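Local structure of adenylyl-sulfate kinase 1, chloroplastic (Arabidopsis thaliana, 3UIE) at residues Ser117-Glu121 / Gly122-Glu126; Gly190-Asn194 / Lys195-Gln199. The protein phosphorylates adenosine 5'-phosphosulfate at its 3'-hydroxyl with ATP, making the activated sulfate 3'-phosphoadenylyl sulfate in the chloroplast. One frame throughout, in Å; residues are numbered along the deposited sequence. Where two conformers were deposited one is given.

Both contacts are local turns of one P-loop kinase domain, met in series along the chain, so neither encloses or crosses the other. Contact 1 comes first: after helix 109-117 the chain makes a tight turn at Pro120-Asp123 and enters strand 124-129, which lies between strands 26-31 and 171-173 of the parallel sheet. Contact 2 follows much later, where helix 181-195 ends and the chain turns toward its C terminus. Their centres are about 15 Å apart, yet they touch: Tyr197 OH probably bonds to Gly122 O and Asp123 OD1, and Val125 packs on Tyr191. The C-terminal helix is thereby tied to the start of strand 124-129.

Contact 1: Ser117-Glu121 / Gly122-Glu126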
loop_
_atom_site.group_PDB
_atom_site.type_symbol
_atom_site.label_atom_id
_atom_site.label_comp_id
_atom_site.label_asym_id
_atom_site.label_seq_id
_atom_site.Cartn_x
_atom_site.Cartn_y
_atom_site.Cartn_z
ATOM N N SER A 117 -10.652 -13.219 -1.648
ATOM C CA SER A 117 -11.564 -13.228 -0.507
ATOM C C SER A 117 -11.389 -12.005 0.403
ATOM O O SER A 117 -12.272 -11.699 1.209
ATOM C CB SER A 117 -11.412 -14.513 0.306
ATOM O OG SER A 117 -10.176 -14.545 0.995
ATOM N N LEU A 118 -10.257 -11.315 0.273
ATOM C CA LEU A 118 -9.989 -10.093 1.045
ATOM C C LEU A 118 -10.902 -8.967 0.599
ATOM O O LEU A 118 -11.133 -8.012 1.337
ATOM C CB LEU A 118 -8.539 -9.639 0.881
ATOM C CG LEU A 118 -7.432 -10.498 1.490
ATOM C CD1 LEU A 118 -6.047 -9.880 1.222
ATOM C CD2 LEU A 118 -7.678 -10.676 2.986
ATOM N N LEU A 119 -11.435 -9.091 -0.610
ATOM C CA LEU A 119 -12.164 -7.993 -1.224
ATOM C C LEU A 119 -13.638 -8.312 -1.380
ATOM O O LEU A 119 -14.010 -9.471 -1.517
ATOM C CB LEU A 119 -11.546 -7.640 -2.583
ATOM C CG LEU A 119 -10.243 -6.851 -2.450
ATOM C CD1 LEU A 119 -9.132 -7.499 -3.217
ATOM C CD2 LEU A 119 -10.451 -5.409 -2.887
ATOM N N PRO A 120 -14.483 -7.274 -1.361
ATOM C CA PRO A 120 -15.916 -7.443 -1.620
ATOM C C PRO A 120 -16.134 -8.068 -2.996
ATOM O O PRO A 120 -15.300 -7.897 -3.883
ATOM C CB PRO A 120 -16.447 -6.001 -1.607
ATOM C CG PRO A 120 -15.419 -5.216 -0.851
ATOM C CD PRO A 120 -14.111 -5.862 -1.166
ATOM N N GLU A 121 -17.234 -8.794 -3.173
ATOM C CA GLU A 121 -17.531 -9.384 -4.464
ATOM C C GLU A 121 -17.522 -8.302 -5.535
ATOM O O GLU A 121 -18.076 -7.223 -5.337
ATOM C CB GLU A 121 -18.892 -10.086 -4.435
ATOM C CG GLU A 121 -19.146 -10.998 -5.624
ATOM C CD GLU A 121 -18.356 -12.291 -5.544
ATOM O OE1 GLU A 121 -17.822 -12.597 -4.455
ATOM O OE2 GLU A 121 -18.269 -13.000 -6.570
ATOM N N GLY A 122 -16.881 -8.590 -6.663
ATOM C CA GLY A 122 -16.779 -7.634 -7.754
ATOM C C GLY A 122 -15.513 -6.783 -7.779
ATOM O O GLY A 122 -15.083 -6.353 -8.849
ATOM N N ASP A 123 -14.904 -6.561 -6.620
ATOM C CA ASP A 123 -13.756 -5.648 -6.520
ATOM C C ASP A 123 -12.422 -6.290 -6.907
ATOM O O ASP A 123 -11.395 -5.623 -6.894
ATOM C CB ASP A 123 -13.630 -5.058 -5.110
ATOM C CG ASP A 123 -14.736 -4.074 -4.778
ATOM O OD1 ASP A 123 -15.509 -3.698 -5.684
ATOM O OD2 ASP A 123 -14.819 -3.677 -3.600
ATOM N N PHE A 124 -12.440 -7.581 -7.233
ATOM C CA PHE A 124 -11.222 -8.303 -7.577
ATOM C C PHE A 124 -11.378 -8.895 -8.969
ATOM O O PHE A 124 -12.226 -9.755 -9.194
ATOM C CB PHE A 124 -10.972 -9.404 -6.551
ATOM C CG PHE A 124 -9.668 -10.128 -6.723
ATOM C CD1 PHE A 124 -8.543 -9.695 -6.048
ATOM C CD2 PHE A 124 -9.576 -11.263 -7.527
ATOM C CE1 PHE A 124 -7.344 -10.356 -6.163
ATOM C CE2 PHE A 124 -8.373 -11.936 -7.648
ATOM C CZ PHE A 124 -7.250 -11.470 -6.954
ATOM N N VAL A 125 -10.579 -8.408 -9.909
ATOM C CA VAL A 125 -10.673 -8.833 -11.296
ATOM C C VAL A 125 -9.435 -9.626 -11.641
ATOM O O VAL A 125 -8.363 -9.056 -11.834
ATOM C CB VAL A 125 -10.771 -7.626 -12.237
ATOM C CG1 VAL A 125 -10.941 -8.095 -13.699
ATOM C CG2 VAL A 125 -11.927 -6.715 -11.799
ATOM N N GLU A 126 -9.582 -10.945 -11.718
ATOM C CA GLU A 126 -8.439 -11.810 -11.988
ATOM C C GLU A 126 -8.202 -11.895 -13.489
ATOM O O GLU A 126 -9.083 -12.295 -14.245
ATOM C CB GLU A 126 -8.693 -13.195 -11.393
ATOM C CG GLU A 126 -7.486 -14.109 -11.355
ATOM C CD GLU A 126 -7.758 -15.369 -10.554
ATOM O OE1 GLU A 126 -8.944 -15.653 -10.292
ATOM O OE2 GLU A 126 -6.786 -16.066 -10.177
#
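Asp123 folds back over Pro120 at the end of a type II beta turn, Pro120 to Asp123, that leads from the loop after helix 109-117 into strand 124-129. The turn is closed by Asp123 N donating to Pro120 O (3.1 Å). Gly122, with phi 95°, takes the turn position where a CB would be jammed against Glu121 O. From the Asp123 backbone, CB lies 3.9 Å from Leu119 CD2. CG, set beside the backbone N and anti to the carbonyl carbon (chi1 -70°), is directed to the proline, 4.1 Å from Pro120 CD. At the tip, OD2 rests against the ring, 3.2 Å from Pro120 CG and 3.3 Å from Pro120 CD, while OD1 probably bonds to Tyr197 OH, whose nearer probable partner is Gly122 O. The other branch of Leu119 serves the next residue: CD1 meets the edge of the Phe124 ring, 3.6 Å from CD1 of that ring, which also meets Trp29. Asp123 is buried, but its OD2 has a hydrogen-bond partner outside the two segments, besides a long, weak ion pair to Lys14; polar company for both oxygens probably offsets part of the cost of holding a charge against proline and leucine carbons.

Contact 2: Gly190-Asn194 / Lys195-Gln199; sequences GYLDN and KGYLQ
A Schellman motif ends helix 181-195 here, and the side chains of its last turn pack on the residues that follow. Tyr191 and Lys195, one helical turn apart, are joined by the backbone bond Lys195 N to Tyr191 O (2.9 Å) and by a CH-pi contact. Lys195 CG lies over one face of the Tyr191 ring, offset toward the rim and 4.1 Å from the centroid. The lysine chain bends at chi2 (-75°), which carries it across the ring and brings CE to 3.8 Å from Tyr191 OH. With an alanine at Tyr191, the aliphatic part of Lys195 would probably lose the surface it lies on and be freer to swing.

Gly196 has positive phi (89°), a value that would press a CB against Lys195 O. It lets the chain turn back so that Tyr197 N reaches Leu192 O (3.0 Å), while Gly196 N donates to Asp193 O; these two bonds define the motif. A water donates to Asp193 O and accepts from Leu198 N, bridging helix end and turn. Among the side chains, Leu192 CD2 meets Tyr197 CD2 obliquely at 4.0 Å, and Leu198 adds further packing with its two branches: CD2 toward Leu192 CB, CD1 at 3.8 Å from Asp193 CB. The Tyr197 hydroxyl points to the start of strand 124-129, where Gly122 O is its probable partner. Paired backbone bonds round a glycine, with an apolar contact between Leu192 and Tyr197, the same two residues joined by the longer-range bond, are typical of a Schellman C-cap, here followed by a type I turn from Gly196 to Gln199.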
loop_
_atom_site.group_PDB
_atom_site.type_symbol
_atom_site.label_atom_id
_atom_site.label_comp_id
_atom_site.label_asym_id
_atom_site.label_seq_id
_atom_site.Cartn_x
_atom_site.Cartn_y
_atom_site.Cartn_z
ATOM N N GLY A 190 -12.493 -1.893 -21.569
ATOM C CA GLY A 190 -13.884 -2.094 -21.942
ATOM C C GLY A 190 -14.644 -2.847 -20.873
ATOM O O GLY A 190 -15.785 -2.527 -20.569
ATOM N N TYR A 191 -14.010 -3.859 -20.300
ATOM C CA TYR A 191 -14.625 -4.639 -19.236
ATOM C C TYR A 191 -14.864 -3.765 -17.998
ATOM O O TYR A 191 -15.963 -3.766 -17.429
ATOM C CB TYR A 191 -13.758 -5.858 -18.908
ATOM C CG TYR A 191 -14.239 -6.690 -17.742
ATOM C CD1 TYR A 191 -14.976 -7.868 -17.948
ATOM C CD2 TYR A 191 -13.941 -6.317 -16.436
ATOM C CE1 TYR A 191 -15.412 -8.634 -16.865
ATOM C CE2 TYR A 191 -14.372 -7.067 -15.361
ATOM C CZ TYR A 191 -15.099 -8.216 -15.573
ATOM O OH TYR A 191 -15.501 -8.936 -14.475
ATOM N N LEU A 192 -13.845 -3.008 -17.595
ATOM C CA LEU A 192 -13.972 -2.136 -16.422
ATOM C C LEU A 192 -15.053 -1.089 -16.667
ATOM O O LEU A 192 -15.846 -0.774 -15.778
ATOM C CB LEU A 192 -12.639 -1.449 -16.105
ATOM C CG LEU A 192 -11.522 -2.416 -15.694
ATOM C CD1 LEU A 192 -10.172 -1.708 -15.581
ATOM C CD2 LEU A 192 -11.883 -3.161 -14.401
ATOM N N ASP A 193 -15.073 -0.543 -17.877
ATOM C CA ASP A 193 -16.041 0.491 -18.201
ATOM C C ASP A 193 -17.466 -0.064 -18.082
ATOM O O ASP A 193 -18.336 0.536 -17.418
ATOM C CB ASP A 193 -15.784 1.008 -19.609
ATOM C CG ASP A 193 -16.606 2.230 -19.940
ATOM O OD1 ASP A 193 -17.436 2.632 -19.108
ATOM O OD2 ASP A 193 -16.427 2.782 -21.043
ATOM N N ASN A 194 -17.703 -1.212 -18.713
ATOM C CA ASN A 194 -19.019 -1.844 -18.645
ATOM C C ASN A 194 -19.447 -2.219 -17.226
ATOM O O ASN A 194 -20.616 -2.105 -16.894
ATOM C CB ASN A 194 -19.103 -3.071 -19.573
ATOM C CG ASN A 194 -19.363 -2.693 -21.018
ATOM O OD1 ASN A 194 -19.396 -1.513 -21.362
ATOM N ND2 ASN A 194 -19.553 -3.695 -21.871
ATOM N N LYS A 195 -18.503 -2.678 -16.400
ATOM C CA LYS A 195 -18.814 -3.051 -15.021
ATOM C C LYS A 195 -18.987 -1.827 -14.107
ATOM O O LYS A 195 -19.363 -1.966 -12.944
ATOM C CB LYS A 195 -17.762 -4.002 -14.447
ATOM C CG LYS A 195 -17.780 -5.375 -15.080
ATOM C CD LYS A 195 -18.969 -6.195 -14.590
ATOM C CE LYS A 195 -19.003 -7.556 -15.259
ATOM N NZ LYS A 195 -19.996 -8.451 -14.613
ATOM N N GLY A 196 -18.725 -0.636 -14.638
ATOM C CA GLY A 196 -19.007 0.597 -13.922
ATOM C C GLY A 196 -17.885 1.102 -13.031
ATOM O O GLY A 196 -18.106 1.982 -12.206
ATOM N N TYR A 197 -16.678 0.567 -13.205
ATOM C CA TYR A 197 -15.538 0.953 -12.365
ATOM C C TYR A 197 -14.890 2.283 -12.756
ATOM O O TYR A 197 -14.058 2.807 -12.018
ATOM C CB TYR A 197 -14.490 -0.179 -12.331
ATOM C CG TYR A 197 -14.897 -1.300 -11.408
ATOM C CD1 TYR A 197 -15.317 -1.024 -10.120
ATOM C CD2 TYR A 197 -14.916 -2.622 -11.837
ATOM C CE1 TYR A 197 -15.719 -2.022 -9.270
ATOM C CE2 TYR A 197 -15.319 -3.641 -10.985
ATOM C CZ TYR A 197 -15.721 -3.325 -9.699
ATOM O OH TYR A 197 -16.134 -4.299 -8.821
ATOM N N LEU A 198 -15.286 2.846 -13.895
ATOM C CA LEU A 198 -14.645 4.060 -14.380
ATOM C C LEU A 198 -15.486 5.306 -14.121
ATOM O O LEU A 198 -15.278 6.343 -14.732
ATOM C CB LEU A 198 -14.276 3.938 -15.858
ATOM C CG LEU A 198 -13.498 2.670 -16.200
ATOM C CD1 LEU A 198 -12.992 2.711 -17.633
ATOM C CD2 LEU A 198 -12.325 2.482 -15.228
ATOM N N GLN A 199 -16.427 5.197 -13.191
ATOM C CA GLN A 199 -17.186 6.353 -12.740
ATOM C C GLN A 199 -17.547 6.120 -11.284
ATOM O O GLN A 199 -17.657 4.978 -10.850
ATOM C CB GLN A 199 -18.464 6.496 -13.560
ATOM C CG GLN A 199 -19.464 5.399 -13.252
ATOM C CD GLN A 199 -20.649 5.387 -14.192
ATOM O OE1 GLN A 199 -20.618 5.992 -15.265
ATOM N NE2 GLN A 199 -21.709 4.693 -13.790
HETATM O O HOH W 1 -17.473 2.863 -15.742
#